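Long-range contact in RagA protein (Porphyromonas gingivalis, PDB 6SLN), which probably serves as a TonB-dependent outer-membrane transporter that imports substrates across the outer membrane through a plugged beta-barrel: residues Asp188-Asn201 and Lys633-Gly645. Numbering follows the deposited sequence.
Sequences DASATSIYGARAAN and KMSYGTTGNSEIG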
# COMPACT_ATOMS: atom_id res chain seq x y z
N ASP A 188 -4.81 -18.64 -39.94
CA ASP A 188 -4.66 -20.08 -40.07
C ASP A 188 -3.34 -20.58 -39.48
O ASP A 188 -2.39 -19.82 -39.26
CB ASP A 188 -4.73 -20.51 -41.54
CG ASP A 188 -3.46 -20.21 -42.27
OD1 ASP A 188 -3.23 -19.03 -42.56
OD2 ASP A 188 -2.69 -21.15 -42.53
N ALA A 189 -3.28 -21.90 -39.28
CA ALA A 189 -2.18 -22.52 -38.56
C ALA A 189 -0.84 -22.37 -39.28
O ALA A 189 0.22 -22.40 -38.64
CB ALA A 189 -2.47 -24.00 -38.34
N SER A 190 -0.87 -22.24 -40.60
CA SER A 190 0.38 -22.03 -41.31
C SER A 190 0.90 -20.61 -41.09
O SER A 190 2.11 -20.40 -41.08
CB SER A 190 0.19 -22.30 -42.80
OG SER A 190 1.32 -21.90 -43.56
N ALA A 191 -0.01 -19.65 -40.91
CA ALA A 191 0.37 -18.25 -40.76
C ALA A 191 0.74 -17.90 -39.33
O ALA A 191 1.36 -16.86 -39.11
CB ALA A 191 -0.76 -17.32 -41.22
N THR A 192 0.35 -18.72 -38.35
CA THR A 192 0.59 -18.45 -36.94
C THR A 192 1.54 -19.46 -36.32
O THR A 192 1.43 -19.77 -35.14
CB THR A 192 -0.72 -18.43 -36.16
OG1 THR A 192 -1.21 -19.77 -36.02
CG2 THR A 192 -1.75 -17.62 -36.88
N SER A 193 2.48 -19.99 -37.10
CA SER A 193 3.29 -21.10 -36.62
C SER A 193 4.41 -20.68 -35.67
O SER A 193 4.85 -21.50 -34.86
CB SER A 193 3.85 -21.87 -37.80
OG SER A 193 4.32 -20.99 -38.79
N ILE A 194 4.87 -19.42 -35.72
CA ILE A 194 5.97 -18.99 -34.86
C ILE A 194 5.49 -18.30 -33.57
O ILE A 194 6.31 -17.78 -32.81
CB ILE A 194 6.94 -18.09 -35.64
CG1 ILE A 194 6.32 -16.72 -35.89
CG2 ILE A 194 7.34 -18.75 -36.94
CD1 ILE A 194 7.11 -15.85 -36.87
N TYR A 195 4.19 -18.33 -33.28
CA TYR A 195 3.63 -17.81 -32.04
C TYR A 195 3.03 -18.96 -31.23
O TYR A 195 2.76 -20.04 -31.76
CB TYR A 195 2.58 -16.72 -32.34
CG TYR A 195 3.10 -15.78 -33.40
CD1 TYR A 195 4.01 -14.79 -33.09
CD2 TYR A 195 2.74 -15.93 -34.74
CE1 TYR A 195 4.53 -13.94 -34.06
CE2 TYR A 195 3.26 -15.10 -35.72
CZ TYR A 195 4.15 -14.10 -35.37
OH TYR A 195 4.68 -13.26 -36.33
N GLY A 196 2.86 -18.75 -29.92
CA GLY A 196 2.40 -19.89 -29.15
C GLY A 196 1.83 -19.75 -27.76
O GLY A 196 1.88 -20.71 -26.99
N ALA A 197 1.28 -18.61 -27.38
CA ALA A 197 0.53 -18.72 -26.13
C ALA A 197 -0.89 -19.18 -26.43
O ALA A 197 -1.47 -19.97 -25.68
CB ALA A 197 0.52 -17.38 -25.38
N ARG A 198 -1.39 -18.72 -27.58
CA ARG A 198 -2.75 -18.99 -28.03
C ARG A 198 -2.89 -18.61 -29.50
O ARG A 198 -3.84 -17.92 -29.88
CB ARG A 198 -3.75 -18.24 -27.14
CG ARG A 198 -3.42 -16.79 -26.88
CD ARG A 198 -4.69 -16.05 -26.52
NE ARG A 198 -4.60 -14.60 -26.70
CZ ARG A 198 -4.05 -13.77 -25.82
NH1 ARG A 198 -3.52 -14.25 -24.70
NH2 ARG A 198 -4.02 -12.46 -26.06
N ALA A 199 -1.94 -19.05 -30.33
CA ALA A 199 -2.11 -18.96 -31.78
C ALA A 199 -3.43 -19.53 -32.24
O ALA A 199 -3.94 -19.14 -33.29
CB ALA A 199 -0.99 -19.70 -32.52
N ALA A 200 -3.99 -20.46 -31.48
CA ALA A 200 -5.28 -21.05 -31.80
C ALA A 200 -6.36 -19.99 -32.01
O ALA A 200 -7.37 -20.28 -32.66
CB ALA A 200 -5.68 -22.01 -30.69
N ASN A 201 -6.18 -18.79 -31.46
CA ASN A 201 -7.17 -17.73 -31.59
C ASN A 201 -6.82 -16.71 -32.67
O ASN A 201 -7.57 -15.74 -32.86
CB ASN A 201 -7.34 -17.01 -30.26
CG ASN A 201 -7.82 -17.92 -29.16
OD1 ASN A 201 -8.42 -18.97 -29.43
ND2 ASN A 201 -7.59 -17.51 -27.92
N LYS A 633 -4.12 -21.96 -52.14
CA LYS A 633 -3.36 -22.16 -50.92
C LYS A 633 -4.16 -23.02 -49.95
O LYS A 633 -5.36 -22.79 -49.78
CB LYS A 633 -2.99 -20.82 -50.25
CG LYS A 633 -4.04 -19.72 -50.41
CD LYS A 633 -3.45 -18.32 -50.24
CE LYS A 633 -3.23 -17.96 -48.77
NZ LYS A 633 -4.49 -17.65 -48.02
N MET A 634 -3.50 -23.99 -49.33
CA MET A 634 -4.13 -24.71 -48.24
C MET A 634 -3.13 -24.99 -47.13
O MET A 634 -1.93 -25.15 -47.37
CB MET A 634 -4.78 -26.01 -48.70
CG MET A 634 -3.81 -27.01 -49.25
SD MET A 634 -4.74 -28.15 -50.28
CE MET A 634 -5.11 -27.11 -51.69
N SER A 635 -3.65 -25.07 -45.91
CA SER A 635 -2.88 -25.27 -44.70
C SER A 635 -3.55 -26.35 -43.86
O SER A 635 -4.77 -26.50 -43.86
CB SER A 635 -2.77 -23.98 -43.88
OG SER A 635 -3.77 -23.93 -42.86
N TYR A 636 -2.73 -27.10 -43.13
CA TYR A 636 -3.24 -27.88 -42.03
C TYR A 636 -2.24 -27.82 -40.90
O TYR A 636 -1.03 -27.91 -41.13
CB TYR A 636 -3.50 -29.34 -42.38
CG TYR A 636 -4.04 -30.06 -41.18
CD1 TYR A 636 -5.36 -29.89 -40.79
CD2 TYR A 636 -3.22 -30.86 -40.40
CE1 TYR A 636 -5.86 -30.52 -39.67
CE2 TYR A 636 -3.70 -31.50 -39.28
CZ TYR A 636 -5.03 -31.32 -38.92
OH TYR A 636 -5.54 -31.94 -37.80
N GLY A 637 -2.74 -27.68 -39.68
CA GLY A 637 -1.81 -27.55 -38.57
C GLY A 637 -2.53 -27.57 -37.25
O GLY A 637 -3.76 -27.45 -37.18
N THR A 638 -1.74 -27.73 -36.20
CA THR A 638 -2.21 -27.75 -34.83
C THR A 638 -1.65 -26.55 -34.08
O THR A 638 -0.54 -26.08 -34.36
CB THR A 638 -1.81 -29.03 -34.10
OG1 THR A 638 -0.39 -29.23 -34.25
CG2 THR A 638 -2.54 -30.19 -34.69
N THR A 639 -2.44 -26.07 -33.12
CA THR A 639 -2.10 -24.89 -32.34
C THR A 639 -2.62 -25.11 -30.93
O THR A 639 -3.64 -25.77 -30.72
CB THR A 639 -2.72 -23.62 -32.92
OG1 THR A 639 -4.15 -23.76 -32.90
CG2 THR A 639 -2.24 -23.34 -34.35
N GLY A 640 -1.92 -24.54 -29.97
CA GLY A 640 -2.34 -24.63 -28.59
C GLY A 640 -3.11 -23.41 -28.14
O GLY A 640 -3.03 -22.34 -28.75
N ASN A 641 -3.88 -23.60 -27.07
CA ASN A 641 -4.56 -22.52 -26.38
C ASN A 641 -4.41 -22.79 -24.90
O ASN A 641 -4.66 -23.91 -24.44
CB ASN A 641 -6.04 -22.43 -26.78
CG ASN A 641 -6.75 -21.22 -26.12
OD1 ASN A 641 -6.10 -20.39 -25.48
ND2 ASN A 641 -8.05 -21.15 -26.26
N SER A 642 -4.00 -21.76 -24.15
CA SER A 642 -3.78 -21.92 -22.71
C SER A 642 -4.19 -20.67 -21.95
O SER A 642 -3.81 -20.51 -20.78
CB SER A 642 -2.33 -22.23 -22.40
OG SER A 642 -1.50 -21.38 -23.16
N GLU A 643 -4.95 -19.78 -22.59
CA GLU A 643 -5.40 -18.57 -21.93
C GLU A 643 -6.43 -18.95 -20.87
O GLU A 643 -7.64 -18.84 -21.06
CB GLU A 643 -5.99 -17.58 -22.93
CG GLU A 643 -5.00 -16.59 -23.46
CD GLU A 643 -3.97 -16.18 -22.44
OE1 GLU A 643 -4.36 -15.78 -21.31
OE2 GLU A 643 -2.77 -16.25 -22.80
N ILE A 644 -5.93 -19.38 -19.72
CA ILE A 644 -6.75 -19.57 -18.54
C ILE A 644 -6.04 -18.93 -17.36
O ILE A 644 -4.98 -18.31 -17.50
CB ILE A 644 -7.02 -21.06 -18.27
CG1 ILE A 644 -5.69 -21.76 -18.01
CG2 ILE A 644 -7.76 -21.67 -19.46
CD1 ILE A 644 -5.83 -23.21 -17.59
N GLY A 645 -6.62 -19.10 -16.17
CA GLY A 645 -5.98 -18.63 -14.96
C GLY A 645 -4.59 -19.21 -14.78
O GLY A 645 -4.13 -20.08 -15.52
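Arg198 and Glu643 form a salt bridge near the end of the strand, with NH1 of Arg198 2.9 Å from OE2 of Glu643. OE2 meets the guanidinium at its edge and in its plane, while OE1 stays 3.8 Å from NH1; the carboxylate and guanidinium planes are 89° apart. The arginine reaches it with a chain extended from CG to NE, and the glutamate turns back with a bend at chi2 (-35°). NH2 of Arg198 also hydrogen-bonds Pro158 O, giving the group a second polar partner.

Ala197 O accepts a hydrogen bond from Ser642 OG (2.9 Å), arriving in the carbonyl plane; this hydroxyl also bonds Tyr569 OH. Asn641 OD1 accepts from Glu643 N at 3.2 Å, an Asx turn that ends on the residue carrying the salt bridge, while its ND2 binds Glu678 and Ser155.

Midway, Thr639 wedges between Ala189 and Ala200: its CG2 lies 4.1 Å from Ala189 CB, and its OG1 touches Ala200 CB. Ala189 CB rests on Gly637 CA, where the strand carries no side chain. At the far end, Asp188 OD2 accepts a weak bond from Ser635 OG at 3.0 Å and one from Ser190 N at 2.9 Å, which meets OD2 from above the carboxylate plane and closes another Asx turn.

A plug-domain loop between two strands, packed against the inner wall of the barrel, is characteristic of TonB-dependent receptors.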